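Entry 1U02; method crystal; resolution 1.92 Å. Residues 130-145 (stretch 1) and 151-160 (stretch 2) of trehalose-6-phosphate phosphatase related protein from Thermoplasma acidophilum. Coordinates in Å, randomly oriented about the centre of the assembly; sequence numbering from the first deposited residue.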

# COMPACT_ATOMS: atom_id res chain seq x y z
N LEU A 130 -4.17 -21.73 -10.93
CA LEU A 130 -3.55 -20.43 -11.17
C LEU A 130 -2.52 -20.14 -10.08
O LEU A 130 -1.42 -19.68 -10.37
CB LEU A 130 -4.60 -19.32 -11.16
CG LEU A 130 -4.03 -17.90 -11.29
CD1 LEU A 130 -3.32 -17.73 -12.63
CD2 LEU A 130 -5.16 -16.90 -11.15
N ARG A 131 -2.88 -20.42 -8.84
CA ARG A 131 -1.98 -20.19 -7.73
C ARG A 131 -0.66 -20.91 -7.93
O ARG A 131 0.41 -20.33 -7.72
CB ARG A 131 -2.63 -20.64 -6.41
CG ARG A 131 -1.75 -20.44 -5.19
CD ARG A 131 -2.45 -20.90 -3.91
NE ARG A 131 -1.58 -20.80 -2.74
CZ ARG A 131 -1.94 -21.12 -1.50
NH1 ARG A 131 -3.16 -21.56 -1.25
NH2 ARG A 131 -1.07 -20.99 -0.50
N SER A 132 -0.72 -22.17 -8.35
CA SER A 132 0.49 -22.95 -8.57
C SER A 132 1.32 -22.38 -9.71
O SER A 132 2.55 -22.41 -9.67
CB SER A 132 0.15 -24.42 -8.86
OG SER A 132 -0.50 -24.57 -10.11
N ARG A 133 0.66 -21.84 -10.74
CA ARG A 133 1.37 -21.24 -11.87
C ARG A 133 2.13 -20.00 -11.40
O ARG A 133 3.28 -19.79 -11.78
CB ARG A 133 0.41 -20.81 -12.98
CG ARG A 133 -0.17 -21.92 -13.83
CD ARG A 133 -0.82 -21.30 -15.07
NE ARG A 133 -1.49 -22.27 -15.92
CZ ARG A 133 -2.09 -21.97 -17.07
NH1 ARG A 133 -2.10 -20.72 -17.51
NH2 ARG A 133 -2.67 -22.92 -17.79
N ILE A 134 1.46 -19.19 -10.59
CA ILE A 134 2.08 -17.97 -10.08
C ILE A 134 3.30 -18.30 -9.23
O ILE A 134 4.35 -17.68 -9.36
CB ILE A 134 1.07 -17.16 -9.24
CG1 ILE A 134 -0.03 -16.62 -10.15
CG2 ILE A 134 1.77 -16.01 -8.51
CD1 ILE A 134 -1.21 -16.01 -9.40
N GLU A 135 3.17 -19.31 -8.37
CA GLU A 135 4.28 -19.71 -7.51
C GLU A 135 5.45 -20.22 -8.35
O GLU A 135 6.61 -20.03 -7.99
CB GLU A 135 3.80 -20.77 -6.52
CG GLU A 135 2.62 -20.27 -5.70
CD GLU A 135 2.04 -21.32 -4.77
OE1 GLU A 135 1.93 -22.49 -5.18
OE2 GLU A 135 1.68 -20.95 -3.62
N GLU A 136 5.15 -20.87 -9.47
CA GLU A 136 6.19 -21.38 -10.36
C GLU A 136 6.96 -20.21 -10.97
O GLU A 136 8.19 -20.22 -11.04
CB GLU A 136 5.57 -22.25 -11.46
CG GLU A 136 6.56 -22.79 -12.47
CD GLU A 136 5.91 -23.76 -13.46
OE1 GLU A 136 4.94 -23.36 -14.14
OE2 GLU A 136 6.38 -24.92 -13.55
N ILE A 137 6.23 -19.19 -11.40
CA ILE A 137 6.85 -18.01 -11.97
C ILE A 137 7.73 -17.35 -10.92
O ILE A 137 8.84 -16.89 -11.21
CB ILE A 137 5.79 -17.01 -12.47
CG1 ILE A 137 5.15 -17.54 -13.76
CG2 ILE A 137 6.43 -15.65 -12.75
CD1 ILE A 137 6.12 -17.63 -14.93
N ALA A 138 7.24 -17.31 -9.68
CA ALA A 138 7.98 -16.71 -8.58
C ALA A 138 9.32 -17.41 -8.36
O ALA A 138 10.35 -16.76 -8.15
CB ALA A 138 7.15 -16.76 -7.31
N ARG A 139 9.31 -18.74 -8.42
CA ARG A 139 10.54 -19.50 -8.21
C ARG A 139 11.48 -19.29 -9.39
O ARG A 139 12.69 -19.13 -9.21
CB ARG A 139 10.23 -20.99 -8.04
CG ARG A 139 9.20 -21.28 -6.96
CD ARG A 139 9.10 -22.75 -6.62
NE ARG A 139 7.92 -23.02 -5.80
CZ ARG A 139 6.70 -23.23 -6.28
NH1 ARG A 139 6.50 -23.22 -7.59
NH2 ARG A 139 5.69 -23.44 -5.46
N ILE A 140 10.93 -19.28 -10.60
CA ILE A 140 11.74 -19.08 -11.79
C ILE A 140 12.49 -17.75 -11.77
O ILE A 140 13.70 -17.71 -12.03
CB ILE A 140 10.87 -19.15 -13.06
CG1 ILE A 140 10.28 -20.56 -13.19
CG2 ILE A 140 11.70 -18.79 -14.28
CD1 ILE A 140 9.23 -20.68 -14.28
N PHE A 141 11.78 -16.67 -11.45
CA PHE A 141 12.38 -15.34 -11.44
C PHE A 141 12.99 -14.91 -10.12
O PHE A 141 13.58 -13.84 -10.03
CB PHE A 141 11.33 -14.32 -11.87
CG PHE A 141 10.98 -14.42 -13.32
CD1 PHE A 141 11.71 -13.72 -14.28
CD2 PHE A 141 9.93 -15.23 -13.75
CE1 PHE A 141 11.41 -13.82 -15.64
CE2 PHE A 141 9.62 -15.35 -15.10
CZ PHE A 141 10.36 -14.64 -16.04
N GLY A 142 12.84 -15.74 -9.09
CA GLY A 142 13.41 -15.40 -7.80
C GLY A 142 12.72 -14.24 -7.12
O GLY A 142 13.38 -13.40 -6.48
N VAL A 143 11.40 -14.16 -7.25
CA VAL A 143 10.66 -13.09 -6.60
C VAL A 143 9.81 -13.68 -5.49
O VAL A 143 9.75 -14.90 -5.32
CB VAL A 143 9.78 -12.30 -7.59
CG1 VAL A 143 10.66 -11.44 -8.48
CG2 VAL A 143 8.95 -13.25 -8.44
N GLU A 144 9.16 -12.80 -4.74
CA GLU A 144 8.35 -13.19 -3.60
C GLU A 144 6.85 -13.14 -3.89
O GLU A 144 6.38 -12.29 -4.65
CB GLU A 144 8.72 -12.27 -2.44
CG GLU A 144 7.88 -12.35 -1.19
CD GLU A 144 8.39 -11.39 -0.13
OE1 GLU A 144 9.56 -11.56 0.30
OE2 GLU A 144 7.64 -10.47 0.26
N THR A 145 6.11 -14.06 -3.28
CA THR A 145 4.66 -14.12 -3.48
C THR A 145 3.89 -13.68 -2.23
O THR A 145 4.17 -14.13 -1.13
CB THR A 145 4.21 -15.56 -3.86
OG1 THR A 145 4.97 -16.02 -4.98
CG2 THR A 145 2.74 -15.58 -4.22
N ILE A 151 -6.45 -11.56 -3.88
CA ILE A 151 -5.22 -11.09 -4.49
C ILE A 151 -3.98 -11.95 -4.28
O ILE A 151 -3.78 -12.51 -3.20
CB ILE A 151 -4.86 -9.68 -3.94
CG1 ILE A 151 -5.94 -8.68 -4.34
CG2 ILE A 151 -3.50 -9.25 -4.46
CD1 ILE A 151 -6.06 -8.52 -5.81
N ILE A 152 -3.16 -12.04 -5.32
CA ILE A 152 -1.90 -12.75 -5.26
C ILE A 152 -0.94 -11.81 -5.99
O ILE A 152 -1.14 -11.48 -7.16
CB ILE A 152 -1.93 -14.11 -5.99
CG1 ILE A 152 -2.96 -15.04 -5.32
CG2 ILE A 152 -0.54 -14.76 -5.92
CD1 ILE A 152 -3.04 -16.42 -5.95
N GLU A 153 0.11 -11.37 -5.30
CA GLU A 153 1.04 -10.44 -5.91
C GLU A 153 2.48 -10.91 -5.87
O GLU A 153 2.94 -11.45 -4.85
CB GLU A 153 0.95 -9.07 -5.22
CG GLU A 153 1.80 -7.98 -5.87
CD GLU A 153 1.69 -6.62 -5.18
OE1 GLU A 153 2.22 -6.46 -4.06
OE2 GLU A 153 1.08 -5.71 -5.77
N LEU A 154 3.18 -10.72 -6.98
CA LEU A 154 4.60 -11.06 -7.08
C LEU A 154 5.30 -9.75 -6.80
O LEU A 154 4.99 -8.72 -7.41
CB LEU A 154 4.95 -11.56 -8.48
CG LEU A 154 4.32 -12.90 -8.83
CD1 LEU A 154 4.77 -13.33 -10.22
CD2 LEU A 154 4.73 -13.93 -7.78
N ARG A 155 6.26 -9.76 -5.88
CA ARG A 155 6.95 -8.54 -5.53
C ARG A 155 8.42 -8.77 -5.19
O ARG A 155 8.91 -9.90 -5.26
CB ARG A 155 6.23 -7.90 -4.34
CG ARG A 155 6.17 -8.78 -3.11
CD ARG A 155 5.25 -8.24 -2.02
NE ARG A 155 5.52 -8.91 -0.75
CZ ARG A 155 4.84 -8.70 0.38
NH1 ARG A 155 3.83 -7.84 0.41
NH2 ARG A 155 5.19 -9.34 1.49
N VAL A 156 9.12 -7.69 -4.85
CA VAL A 156 10.53 -7.77 -4.49
C VAL A 156 10.68 -8.51 -3.16
O VAL A 156 10.01 -8.19 -2.18
CB VAL A 156 11.15 -6.35 -4.36
CG1 VAL A 156 12.58 -6.45 -3.82
CG2 VAL A 156 11.16 -5.67 -5.72
N PRO A 157 11.56 -9.53 -3.11
CA PRO A 157 11.74 -10.27 -1.85
C PRO A 157 12.13 -9.37 -0.67
O PRO A 157 12.90 -8.43 -0.81
CB PRO A 157 12.85 -11.27 -2.20
CG PRO A 157 12.63 -11.52 -3.67
CD PRO A 157 12.37 -10.11 -4.19
N GLY A 158 11.55 -9.66 0.50
CA GLY A 158 11.89 -8.91 1.70
C GLY A 158 11.21 -7.58 1.99
O GLY A 158 11.51 -6.97 3.02
N VAL A 159 10.31 -7.11 1.13
CA VAL A 159 9.66 -5.83 1.40
C VAL A 159 8.92 -5.88 2.73
O VAL A 159 8.32 -6.90 3.07
CB VAL A 159 8.69 -5.43 0.26
CG1 VAL A 159 9.48 -5.23 -1.03
CG2 VAL A 159 7.62 -6.50 0.07
N ASN A 160 8.96 -4.78 3.47
CA ASN A 160 8.32 -4.72 4.79
C ASN A 160 7.91 -3.28 5.16
O ASN A 160 8.77 -2.43 5.37
CB ASN A 160 9.31 -5.26 5.83
CG ASN A 160 8.69 -5.44 7.20
OD1 ASN A 160 8.11 -4.52 7.76
ND2 ASN A 160 8.82 -6.65 7.74
O HOH W 1 8.65 -9.56 2.58

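Three residues cover the most of the 657 Å² buried between the stretches, summed over both sides: Glu-144, Leu-154 and Ile-152.

Glu-144 loses most, 127 Å², because both its backbone and its carboxylate are engaged. It pairs with Arg-155 as an antiparallel, hydrogen-bonded bridge: Glu-144 N donates to Arg-155 O (3.0 Å, 166° at the hydrogen), and Arg-155 N donates to Glu-144 O (2.8 Å, 162°). The same carbonyl also receives a CA-H...O contact, Leu-154 CA to Glu-144 O at 3.3 Å. The two side chains share one face of the sheet, which allows a salt bridge. Glu-144 OE2 lies near the guanidinium plane, at its edge, and accepts from Arg-155 NE at 2.8 Å and from Arg-155 NH2 at 3.0 Å; the two distances show one oxygen serving both donors, and the angles of 150° and 140° show that neither N-H points straight at it. Glu-144 OE1 instead accepts from Gly-158 N (2.8 Å, 167°), tying the strand to the type II turn from Val-156 to Val-159. Gly-158 has phi/psi of 83/0, where a CB would be jammed against the preceding carbonyl O. Water 1 extends the link, donating to Glu-144 OE2 and to Val-159 O, each 2.7 Å away.

Leu-154, covered by 101 Å², pairs with Thr-145 in the adjoining non-hydrogen-bonded bridge (CA to CA, 4.7 Å). With chi1 m and chi2 t, its methyls meet the helix: Leu-154 CD2 lies 3.7 Å from Ile-134 CG2 and 3.8 Å from Ala-138 CB, while Leu-154 CD1 is 3.8 Å from Ile-137 CG2.

Ile-152 (86 Å²) points toward stretch 1 and continues this apolar layer, its CG2 lying 3.7 Å from Ile-134 CG2 and 3.8 Å from Thr-145 CG2. Helix and strand run nearly parallel, at 9° with a closest axis approach of 9.6 Å, and Ile-134 CG2 touches both Ile-152 and Leu-154.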